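Local coordinates for protein multisubunit Na+/H+ antiporter, D subunit (Anoxybacillus flavithermus, PDB 6Z16) that probably exchanges sodium ions for protons across the cell membrane, as one subunit of a multisubunit Mrp antiporter whose membrane helices are related to those of respiratory complex I, at residues Y234-P239 / D295-V300; G245-K250 / Q332-K337; F341-I346 / F447-L452. All blocks are in the same frame, centred on the assembly; numbering follows the deposited sequence.

Interaction 1 (Y234-P239 / D295-V300); sequences YAPPTP and DMRYIV
Arg297 meets the backbone carbonyls of Pro236 and Tyr234, reaching from the first turn of helix 296-315 to the loop before helix 238-247. Its NH2 gives a 2.6 Å hydrogen bond to Pro236 O, which lies at the edge of the guanidinium and near its plane. A second bond, from Arg297 NH2 to Tyr234 O at 3.2 Å, is bent to 123° and weak, and Tyr233 O is a further weak acceptor. Pro236, Pro237 and Pro239 have no backbone N-H to offer, and a long cationic side chain suits the task of bringing a donor to this loop. The bend at chi3 (74°) sets NE beside Tyr234. There the tyrosine ring lies nearly parallel to that of Tyr298 but slid along it, the centroids 4.8 Å apart and Tyr298 OH above the rim of the Tyr234 ring. Asp295, at the N-cap position without a capping bond, brings OD2 to 3.5 Å from Tyr234 CE1. A leucine in place of Arg297 would probably leave Pro236 O without this donor and the turn more loosely tied to helix 296-315. The contact is likely to owe its hold to one good charge-assisted bond, supplemented by weak ones and by tyrosine packing.

Interaction 2 (G245-K250 / Q332-K337); sequences GGLLTK and QDMVMK
Lys250 and Asp333 carry the charged part of the contact. Their side chains cross at about a right angle, and Lys250 NZ lies 3.5 Å from Asp333 OD2, a rather long salt bridge. The other carboxylate oxygen is taken from within its own helix: Lys337 NZ, one turn further on, makes a hydrogen bond of 2.9 Å to the syn lone pair of Asp333 OD1, itself part of a salt bridge. The three residues thus form a salt-bridge network in which one aspartate serves two lysines, whose NZ atoms stand 4.9 Å apart, and its negative charge would be expected to ease their mutual repulsion.

Among the other hydrogen bonds, Lys250 NZ donates to Gly245 O at 2.8 Å, approaching nearly in line with the carbonyl (C=O...N angle 175°). The bend at chi2 (81°) turns CD of Lys250, and the extended remainder of the chain leads NZ back to Gly245 O. Lys337 NZ also has a weak bond to Asn303 O of helix 296-315.

Met334 does most of the packing. Its CG lies 3.5 Å from Gly246 O and 3.7 Å from Lys250 CG, and its CE meets Leu247 CD2 at 3.8 Å. Gly246 suits its place because the backbones are already close, its CA 4.7 Å from Met334 CA, and a side chain there would come up against Met334 O.

Buried lysines paired with an aspartate are consistent with the chain of charged residues along the middle of antiporter-like subunits, thought to carry protons or ions.

Interaction 3 (F341-I346 / F447-L452); sequences FLFVGI and FPVLFL. With PTY (phosphatidylethanolamine), chain Z.
Val449 faces helix 320-351, and both of its methyls touch it; the tightest packing gathers round them. CG1, anti to the backbone N (chi1 -169°), rests over the centre of the Phe343 ring, 3.6 Å from the centroid and 12° off the ring normal, a CH-pi contact that uses the flat face of the aromatic. CG2 meets the neighbouring side chains instead. It lies 3.6 Å from Leu342 CB, while Ile346 CD1 comes tip to tip with the same Val449 CG2 at 3.7 Å. A compact branched valine suits this place, because its two methyls address three partners without a long chain to accommodate. Toward the next turn, Leu342 CD1 and Leu452 CD1 meet at 3.9 Å, their side chains crossing at about a right angle.

The contact joins two membrane helices of the bundle, 320-351 and 446-461. The axes of the two segments run roughly antiparallel, at 150°, and come within 9.9 Å at closest. Tyr95 of helix 76-99 touches both Leu342 and Ile346, and helix 367-381 packs on Phe343.

On the far side of helix 446-461 the partner is lipid, and a few atoms of a flexible acyl chain replace interlocked side chains. Phe447 and Phe451 take no part in the helix pairing and belong to a phosphatidylethanolamine pocket with Leu34, Leu90, Val94 and Tyr98. Phe447 CB lies 3.7 Å from C18 of the acyl chain. Further along, C24, the last carbon modelled in this chain, passes over one face of the Phe451 ring, 3.8 Å from Phe451 CD2.

In the fold
Helix 320-351 ties the set together: it supplies one side of interactions 2 and 3, and its Val344 touches Met296 of interaction 1. Helix 238-247 likewise links interactions 1 and 2, whose centres lie about 14 Å apart and whose segments alternate along the chain. Interaction 3 packs against interaction 1, with Thr238 CG2 3.5 Å from Phe341 O, and against interaction 2, with Gly245 CA 3.9 Å from Phe341 CE2. Interaction 2, its centre about 4 Å from the centre of the chain, holds the buried charges. The centres of interactions 1 and 3 lie further out, about 16 and 17 Å from that point, and interaction 3 contributes Phe447 and Phe451 to the phosphatidylethanolamine pocket.

Interaction 1 (Y234-P239 / D295-V300)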
loop_
_atom_site.group_PDB
_atom_site.type_symbol
_atom_site.label_atom_id
_atom_site.label_comp_id
_atom_site.label_asym_id
_atom_site.label_seq_id
_atom_site.Cartn_x
_atom_site.Cartn_y
_atom_site.Cartn_z
ATOM N N TYR D 234 -59.781 8.485 -32.215
ATOM C CA TYR D 234 -60.538 7.316 -32.623
ATOM C C TYR D 234 -59.803 6.026 -32.294
ATOM O O TYR D 234 -60.439 4.973 -32.186
ATOM C CB TYR D 234 -60.846 7.387 -34.119
ATOM C CG TYR D 234 -61.829 6.349 -34.585
ATOM C CD1 TYR D 234 -63.178 6.478 -34.301
ATOM C CD2 TYR D 234 -61.414 5.241 -35.302
ATOM C CE1 TYR D 234 -64.088 5.533 -34.717
ATOM C CE2 TYR D 234 -62.316 4.290 -35.726
ATOM C CZ TYR D 234 -63.651 4.441 -35.429
ATOM O OH TYR D 234 -64.560 3.500 -35.846
ATOM N N ALA D 235 -58.482 6.090 -32.116
ATOM C CA ALA D 235 -57.676 4.915 -31.762
ATOM C C ALA D 235 -57.857 4.283 -30.367
ATOM O O ALA D 235 -58.110 3.074 -30.315
ATOM C CB ALA D 235 -56.197 5.251 -31.967
ATOM N N PRO D 236 -57.717 4.993 -29.234
ATOM C CA PRO D 236 -57.415 4.302 -27.960
ATOM C C PRO D 236 -58.638 3.630 -27.361
ATOM O O PRO D 236 -59.763 3.852 -27.828
ATOM C CB PRO D 236 -56.933 5.445 -27.060
ATOM C CG PRO D 236 -57.715 6.562 -27.495
ATOM C CD PRO D 236 -57.882 6.436 -28.975
ATOM N N PRO D 237 -58.463 2.790 -26.337
ATOM C CA PRO D 237 -59.623 2.249 -25.614
ATOM C C PRO D 237 -60.314 3.303 -24.760
ATOM O O PRO D 237 -59.845 4.429 -24.597
ATOM C CB PRO D 237 -59.017 1.141 -24.748
ATOM C CG PRO D 237 -57.792 0.744 -25.458
ATOM C CD PRO D 237 -57.248 2.009 -26.040
ATOM N N THR D 238 -61.441 2.881 -24.167
ATOM C CA THR D 238 -62.420 3.833 -23.637
ATOM C C THR D 238 -61.963 4.612 -22.400
ATOM O O THR D 238 -62.124 5.847 -22.403
ATOM C CB THR D 238 -63.758 3.119 -23.410
ATOM O OG1 THR D 238 -64.267 2.641 -24.660
ATOM C CG2 THR D 238 -64.765 4.052 -22.779
ATOM N N PRO D 239 -61.412 4.008 -21.326
ATOM C CA PRO D 239 -60.983 4.870 -20.209
ATOM C C PRO D 239 -59.762 5.713 -20.531
ATOM O O PRO D 239 -59.643 6.834 -20.016
ATOM C CB PRO D 239 -60.698 3.874 -19.082
ATOM C CG PRO D 239 -60.349 2.643 -19.762
ATOM C CD PRO D 239 -61.198 2.586 -20.971
ATOM N N ASP D 295 -71.415 8.499 -36.141
ATOM C CA ASP D 295 -70.522 7.656 -35.360
ATOM C C ASP D 295 -70.288 8.350 -34.027
ATOM O O ASP D 295 -69.951 9.536 -34.009
ATOM C CB ASP D 295 -69.208 7.446 -36.109
ATOM C CG ASP D 295 -68.401 6.311 -35.559
ATOM O OD1 ASP D 295 -68.870 5.669 -34.611
ATOM O OD2 ASP D 295 -67.296 6.058 -36.073
ATOM N N MET D 296 -70.450 7.610 -32.922
ATOM C CA MET D 296 -70.550 8.226 -31.594
ATOM C C MET D 296 -69.246 8.885 -31.164
ATOM O O MET D 296 -69.250 10.019 -30.655
ATOM C CB MET D 296 -70.967 7.183 -30.556
ATOM C CG MET D 296 -72.377 6.675 -30.692
ATOM S SD MET D 296 -72.902 5.613 -29.337
ATOM C CE MET D 296 -72.083 4.081 -29.746
ATOM N N ARG D 297 -68.122 8.184 -31.365
ATOM C CA ARG D 297 -66.818 8.697 -30.955
ATOM C C ARG D 297 -66.466 9.974 -31.705
ATOM O O ARG D 297 -65.990 10.935 -31.097
ATOM C CB ARG D 297 -65.743 7.628 -31.163
ATOM C CG ARG D 297 -65.850 6.432 -30.228
ATOM C CD ARG D 297 -64.941 5.297 -30.653
ATOM N NE ARG D 297 -63.521 5.481 -30.400
ATOM C CZ ARG D 297 -62.870 4.927 -29.387
ATOM N NH1 ARG D 297 -63.506 4.136 -28.537
ATOM N NH2 ARG D 297 -61.573 5.140 -29.241
ATOM N N TYR D 298 -66.759 10.023 -33.012
ATOM C CA TYR D 298 -66.506 11.233 -33.790
ATOM C C TYR D 298 -67.368 12.399 -33.340
ATOM O O TYR D 298 -66.902 13.544 -33.350
ATOM C CB TYR D 298 -66.733 10.981 -35.276
ATOM C CG TYR D 298 -65.618 10.234 -35.944
ATOM C CD1 TYR D 298 -64.413 10.864 -36.213
ATOM C CD2 TYR D 298 -65.776 8.923 -36.344
ATOM C CE1 TYR D 298 -63.388 10.199 -36.832
ATOM C CE2 TYR D 298 -64.752 8.246 -36.973
ATOM C CZ TYR D 298 -63.561 8.892 -37.212
ATOM O OH TYR D 298 -62.533 8.235 -37.838
ATOM N N ILE D 299 -68.607 12.124 -32.931
ATOM C CA ILE D 299 -69.487 13.174 -32.428
ATOM C C ILE D 299 -68.912 13.785 -31.159
ATOM O O ILE D 299 -68.813 15.013 -31.039
ATOM C CB ILE D 299 -70.907 12.619 -32.215
ATOM C CG1 ILE D 299 -71.541 12.296 -33.562
ATOM C CG2 ILE D 299 -71.770 13.609 -31.477
ATOM C CD1 ILE D 299 -72.747 11.421 -33.481
ATOM N N VAL D 300 -68.436 12.942 -30.236
ATOM C CA VAL D 300 -67.894 13.485 -28.990
ATOM C C VAL D 300 -66.552 14.190 -29.227
ATOM O O VAL D 300 -66.244 15.196 -28.570
ATOM C CB VAL D 300 -67.796 12.365 -27.935
ATOM C CG1 VAL D 300 -67.389 12.920 -26.585
ATOM C CG2 VAL D 300 -69.112 11.647 -27.817
#

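Interaction 2 (G245-K250 / Q332-K337)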
loop_
_atom_site.group_PDB
_atom_site.type_symbol
_atom_site.label_atom_id
_atom_site.label_comp_id
_atom_site.label_asym_id
_atom_site.label_seq_id
_atom_site.Cartn_x
_atom_site.Cartn_y
_atom_site.Cartn_z
ATOM N N GLY D 245 -59.707 12.972 -23.564
ATOM C CA GLY D 245 -60.678 14.013 -23.832
ATOM C C GLY D 245 -60.963 14.896 -22.639
ATOM O O GLY D 245 -61.289 16.075 -22.801
ATOM N N GLY D 246 -60.831 14.358 -21.427
ATOM C CA GLY D 246 -61.040 15.181 -20.254
ATOM C C GLY D 246 -59.894 16.113 -19.927
ATOM O O GLY D 246 -60.121 17.205 -19.400
ATOM N N LEU D 247 -58.659 15.722 -20.247
ATOM C CA LEU D 247 -57.493 16.363 -19.645
ATOM C C LEU D 247 -56.503 16.959 -20.631
ATOM O O LEU D 247 -55.924 18.006 -20.338
ATOM C CB LEU D 247 -56.753 15.354 -18.760
ATOM C CG LEU D 247 -57.515 14.832 -17.546
ATOM C CD1 LEU D 247 -56.744 13.707 -16.876
ATOM C CD2 LEU D 247 -57.784 15.968 -16.578
ATOM N N LEU D 248 -56.269 16.320 -21.784
ATOM C CA LEU D 248 -55.107 16.677 -22.599
ATOM C C LEU D 248 -55.306 17.987 -23.342
ATOM O O LEU D 248 -54.402 18.827 -23.380
ATOM C CB LEU D 248 -54.786 15.581 -23.605
ATOM C CG LEU D 248 -54.296 14.213 -23.161
ATOM C CD1 LEU D 248 -53.992 13.424 -24.413
ATOM C CD2 LEU D 248 -53.081 14.335 -22.283
ATOM N N THR D 249 -56.464 18.172 -23.964
ATOM C CA THR D 249 -56.695 19.387 -24.729
ATOM C C THR D 249 -56.951 20.598 -23.850
ATOM O O THR D 249 -56.844 21.727 -24.335
ATOM C CB THR D 249 -57.867 19.185 -25.681
ATOM O OG1 THR D 249 -59.037 18.850 -24.928
ATOM C CG2 THR D 249 -57.560 18.065 -26.640
ATOM N N LYS D 250 -57.267 20.396 -22.576
ATOM C CA LYS D 250 -57.645 21.499 -21.707
ATOM C C LYS D 250 -56.470 22.103 -20.964
ATOM O O LYS D 250 -56.648 23.115 -20.280
ATOM C CB LYS D 250 -58.703 21.059 -20.693
ATOM C CG LYS D 250 -60.136 21.084 -21.207
ATOM C CD LYS D 250 -60.478 19.864 -22.031
ATOM C CE LYS D 250 -61.931 19.866 -22.415
ATOM N NZ LYS D 250 -62.268 18.700 -23.263
ATOM N N GLN D 332 -66.802 22.450 -16.102
ATOM C CA GLN D 332 -67.896 21.543 -16.429
ATOM C C GLN D 332 -67.627 20.788 -17.723
ATOM O O GLN D 332 -68.086 19.654 -17.873
ATOM C CB GLN D 332 -69.232 22.294 -16.500
ATOM C CG GLN D 332 -69.452 23.229 -17.684
ATOM C CD GLN D 332 -70.077 22.527 -18.886
ATOM O OE1 GLN D 332 -70.809 21.550 -18.736
ATOM N NE2 GLN D 332 -69.774 23.013 -20.079
ATOM N N ASP D 333 -66.842 21.361 -18.642
ATOM C CA ASP D 333 -66.607 20.673 -19.899
ATOM C C ASP D 333 -65.596 19.551 -19.758
ATOM O O ASP D 333 -65.744 18.528 -20.435
ATOM C CB ASP D 333 -66.160 21.662 -20.968
ATOM C CG ASP D 333 -66.093 21.030 -22.335
ATOM O OD1 ASP D 333 -67.159 20.659 -22.869
ATOM O OD2 ASP D 333 -64.983 20.924 -22.892
ATOM N N MET D 334 -64.586 19.717 -18.891
ATOM C CA MET D 334 -63.706 18.599 -18.540
ATOM C C MET D 334 -64.506 17.415 -18.008
ATOM O O MET D 334 -64.414 16.287 -18.541
ATOM C CB MET D 334 -62.690 19.044 -17.492
ATOM C CG MET D 334 -61.680 20.051 -17.969
ATOM S SD MET D 334 -60.669 20.674 -16.622
ATOM C CE MET D 334 -59.684 19.232 -16.246
ATOM N N VAL D 335 -65.342 17.684 -16.989
ATOM C CA VAL D 335 -66.143 16.625 -16.367
ATOM C C VAL D 335 -67.097 15.990 -17.379
ATOM O O VAL D 335 -67.219 14.757 -17.461
ATOM C CB VAL D 335 -66.896 17.188 -15.148
ATOM C CG1 VAL D 335 -67.809 16.145 -14.547
ATOM C CG2 VAL D 335 -65.917 17.699 -14.108
ATOM N N MET D 336 -67.698 16.815 -18.235
ATOM C CA MET D 336 -68.750 16.354 -19.128
ATOM C C MET D 336 -68.198 15.527 -20.280
ATOM O O MET D 336 -68.823 14.541 -20.689
ATOM C CB MET D 336 -69.522 17.561 -19.650
ATOM C CG MET D 336 -70.840 17.228 -20.293
ATOM S SD MET D 336 -71.895 16.446 -19.076
ATOM C CE MET D 336 -72.066 17.796 -17.926
ATOM N N LYS D 337 -67.028 15.895 -20.812
ATOM C CA LYS D 337 -66.468 15.110 -21.905
ATOM C C LYS D 337 -65.936 13.771 -21.422
ATOM O O LYS D 337 -66.081 12.764 -22.140
ATOM C CB LYS D 337 -65.381 15.893 -22.631
ATOM C CG LYS D 337 -65.932 17.121 -23.292
ATOM C CD LYS D 337 -66.872 16.777 -24.416
ATOM C CE LYS D 337 -67.618 18.014 -24.828
ATOM N NZ LYS D 337 -66.693 19.080 -25.241
#

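Interaction 3 (F341-I346 / F447-L452)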
loop_
_atom_site.group_PDB
_atom_site.type_symbol
_atom_site.label_atom_id
_atom_site.label_comp_id
_atom_site.label_asym_id
_atom_site.label_seq_id
_atom_site.Cartn_x
_atom_site.Cartn_y
_atom_site.Cartn_z
ATOM N N PHE D 341 -67.536 10.172 -22.941
ATOM C CA PHE D 341 -66.769 9.040 -23.456
ATOM C C PHE D 341 -67.047 7.757 -22.686
ATOM O O PHE D 341 -67.077 6.674 -23.292
ATOM C CB PHE D 341 -65.276 9.326 -23.459
ATOM C CG PHE D 341 -64.842 10.214 -24.563
ATOM C CD1 PHE D 341 -64.955 9.786 -25.868
ATOM C CD2 PHE D 341 -64.253 11.432 -24.304
ATOM C CE1 PHE D 341 -64.541 10.574 -26.900
ATOM C CE2 PHE D 341 -63.834 12.227 -25.329
ATOM C CZ PHE D 341 -63.974 11.795 -26.634
ATOM N N LEU D 342 -67.287 7.851 -21.373
ATOM C CA LEU D 342 -67.634 6.635 -20.636
ATOM C C LEU D 342 -69.009 6.095 -21.048
ATOM O O LEU D 342 -69.193 4.869 -21.150
ATOM C CB LEU D 342 -67.560 6.903 -19.139
ATOM C CG LEU D 342 -66.162 7.261 -18.635
ATOM C CD1 LEU D 342 -66.152 7.578 -17.154
ATOM C CD2 LEU D 342 -65.176 6.172 -18.971
ATOM N N PHE D 343 -69.968 6.992 -21.331
ATOM C CA PHE D 343 -71.257 6.577 -21.898
ATOM C C PHE D 343 -71.096 5.856 -23.231
ATOM O O PHE D 343 -71.731 4.816 -23.464
ATOM C CB PHE D 343 -72.189 7.772 -22.102
ATOM C CG PHE D 343 -72.973 8.162 -20.900
ATOM C CD1 PHE D 343 -73.983 7.340 -20.444
ATOM C CD2 PHE D 343 -72.779 9.393 -20.292
ATOM C CE1 PHE D 343 -74.736 7.695 -19.356
ATOM C CE2 PHE D 343 -73.533 9.768 -19.214
ATOM C CZ PHE D 343 -74.514 8.914 -18.740
ATOM N N VAL D 344 -70.287 6.426 -24.134
ATOM C CA VAL D 344 -70.065 5.827 -25.451
ATOM C C VAL D 344 -69.440 4.445 -25.311
ATOM O O VAL D 344 -69.809 3.505 -26.030
ATOM C CB VAL D 344 -69.206 6.769 -26.320
ATOM C CG1 VAL D 344 -68.761 6.100 -27.597
ATOM C CG2 VAL D 344 -69.995 8.005 -26.678
ATOM N N GLY D 345 -68.547 4.282 -24.332
ATOM C CA GLY D 345 -67.967 2.972 -24.083
ATOM C C GLY D 345 -68.965 1.939 -23.597
ATOM O O GLY D 345 -68.923 0.781 -24.029
ATOM N N ILE D 346 -69.880 2.340 -22.704
ATOM C CA ILE D 346 -70.912 1.407 -22.232
ATOM C C ILE D 346 -71.839 0.999 -23.375
ATOM O O ILE D 346 -72.180 -0.186 -23.529
ATOM C CB ILE D 346 -71.702 2.019 -21.062
ATOM C CG1 ILE D 346 -70.794 2.305 -19.877
ATOM C CG2 ILE D 346 -72.790 1.075 -20.597
ATOM C CD1 ILE D 346 -71.461 3.104 -18.823
ATOM N N PHE D 447 -71.612 2.833 -12.634
ATOM C CA PHE D 447 -71.566 3.655 -11.429
ATOM C C PHE D 447 -70.555 4.809 -11.409
ATOM O O PHE D 447 -70.890 5.850 -10.833
ATOM C CB PHE D 447 -71.338 2.762 -10.211
ATOM C CG PHE D 447 -72.454 1.804 -9.949
ATOM C CD1 PHE D 447 -73.637 2.242 -9.385
ATOM C CD2 PHE D 447 -72.312 0.459 -10.242
ATOM C CE1 PHE D 447 -74.669 1.356 -9.136
ATOM C CE2 PHE D 447 -73.335 -0.433 -9.993
ATOM C CZ PHE D 447 -74.516 0.016 -9.440
ATOM N N PRO D 448 -69.333 4.713 -11.968
ATOM C CA PRO D 448 -68.523 5.941 -12.079
ATOM C C PRO D 448 -69.126 6.974 -13.009
ATOM O O PRO D 448 -68.981 8.181 -12.768
ATOM C CB PRO D 448 -67.182 5.432 -12.617
ATOM C CG PRO D 448 -67.130 4.055 -12.224
ATOM C CD PRO D 448 -68.504 3.536 -12.307
ATOM N N VAL D 449 -69.835 6.524 -14.045
ATOM C CA VAL D 449 -70.532 7.430 -14.945
ATOM C C VAL D 449 -71.672 8.120 -14.215
ATOM O O VAL D 449 -71.895 9.328 -14.372
ATOM C CB VAL D 449 -71.041 6.648 -16.162
ATOM C CG1 VAL D 449 -71.527 7.591 -17.213
ATOM C CG2 VAL D 449 -69.975 5.726 -16.671
ATOM N N LEU D 450 -72.401 7.364 -13.389
ATOM C CA LEU D 450 -73.452 7.962 -12.575
ATOM C C LEU D 450 -72.888 8.911 -11.527
ATOM O O LEU D 450 -73.524 9.920 -11.217
ATOM C CB LEU D 450 -74.282 6.871 -11.909
ATOM C CG LEU D 450 -75.103 6.031 -12.881
ATOM C CD1 LEU D 450 -75.782 4.884 -12.169
ATOM C CD2 LEU D 450 -76.114 6.896 -13.591
ATOM N N PHE D 451 -71.699 8.620 -10.995
ATOM C CA PHE D 451 -71.049 9.529 -10.053
ATOM C C PHE D 451 -70.680 10.849 -10.715
ATOM O O PHE D 451 -70.901 11.927 -10.143
ATOM C CB PHE D 451 -69.813 8.848 -9.464
ATOM C CG PHE D 451 -69.042 9.701 -8.498
ATOM C CD1 PHE D 451 -69.556 9.992 -7.247
ATOM C CD2 PHE D 451 -67.783 10.174 -8.828
ATOM C CE1 PHE D 451 -68.843 10.765 -6.354
ATOM C CE2 PHE D 451 -67.060 10.946 -7.940
ATOM C CZ PHE D 451 -67.592 11.241 -6.700
ATOM N N LEU D 452 -70.141 10.782 -11.938
ATOM C CA LEU D 452 -69.840 11.999 -12.689
ATOM C C LEU D 452 -71.106 12.779 -13.028
ATOM O O LEU D 452 -71.113 14.015 -12.966
ATOM C CB LEU D 452 -69.071 11.656 -13.961
ATOM C CG LEU D 452 -67.637 11.182 -13.778
ATOM C CD1 LEU D 452 -67.092 10.760 -15.113
ATOM C CD2 LEU D 452 -66.784 12.281 -13.174
HETATM C C1 PTY Z . -63.843 -2.954 -7.729
HETATM C C2 PTY Z . -65.004 -7.637 -13.661
HETATM C C3 PTY Z . -64.113 -6.942 -12.615
HETATM O O4 PTY Z . -64.121 -2.091 -6.603
HETATM C C5 PTY Z . -63.396 -5.339 -8.267
HETATM C C6 PTY Z . -64.078 -4.383 -7.328
HETATM O O7 PTY Z . -65.516 -4.627 -7.415
HETATM C C8 PTY Z . -66.070 -5.414 -6.482
HETATM O O10 PTY Z . -65.447 -5.960 -5.612
HETATM C C11 PTY Z . -67.556 -5.508 -6.665
HETATM C C12 PTY Z . -68.221 -4.139 -6.683
HETATM C C13 PTY Z . -69.714 -4.181 -6.976
HETATM C C14 PTY Z . -70.296 -2.801 -7.239
HETATM C C15 PTY Z . -70.015 -1.805 -6.126
HETATM C C16 PTY Z . -70.034 -0.355 -6.572
HETATM C C17 PTY Z . -68.889 0.005 -7.502
HETATM C C18 PTY Z . -68.844 1.474 -7.872
HETATM C C19 PTY Z . -68.808 2.406 -6.677
HETATM C C20 PTY Z . -69.461 3.752 -6.936
HETATM C C21 PTY Z . -68.750 4.608 -7.965
HETATM C C22 PTY Z . -67.460 5.215 -7.461
HETATM C C23 PTY Z . -66.821 6.170 -8.444
HETATM C C24 PTY Z . -65.763 7.059 -7.821
HETATM C C30 PTY Z . -65.083 -1.190 -6.769
HETATM C C31 PTY Z . -65.133 -0.219 -5.630
HETATM O O30 PTY Z . -65.798 -1.152 -7.729
HETATM C C32 PTY Z . -64.520 1.118 -6.016
HETATM C C33 PTY Z . -64.773 2.234 -5.020
HETATM C C34 PTY Z . -64.307 3.581 -5.544
HETATM C C35 PTY Z . -64.663 4.771 -4.675
HETATM C C36 PTY Z . -63.990 4.777 -3.317
HETATM C C37 PTY Z . -64.241 6.050 -2.521
HETATM C C38 PTY Z . -63.609 6.049 -1.138
HETATM P P1 PTY Z . -64.813 -6.683 -10.061
HETATM O O11 PTY Z . -65.018 -6.428 -11.610
HETATM O O12 PTY Z . -66.200 -6.727 -9.435
HETATM O O13 PTY Z . -63.982 -7.878 -9.815
HETATM O O14 PTY Z . -64.105 -5.357 -9.522
HETATM N N1 PTY Z . -64.246 -7.812 -14.903
#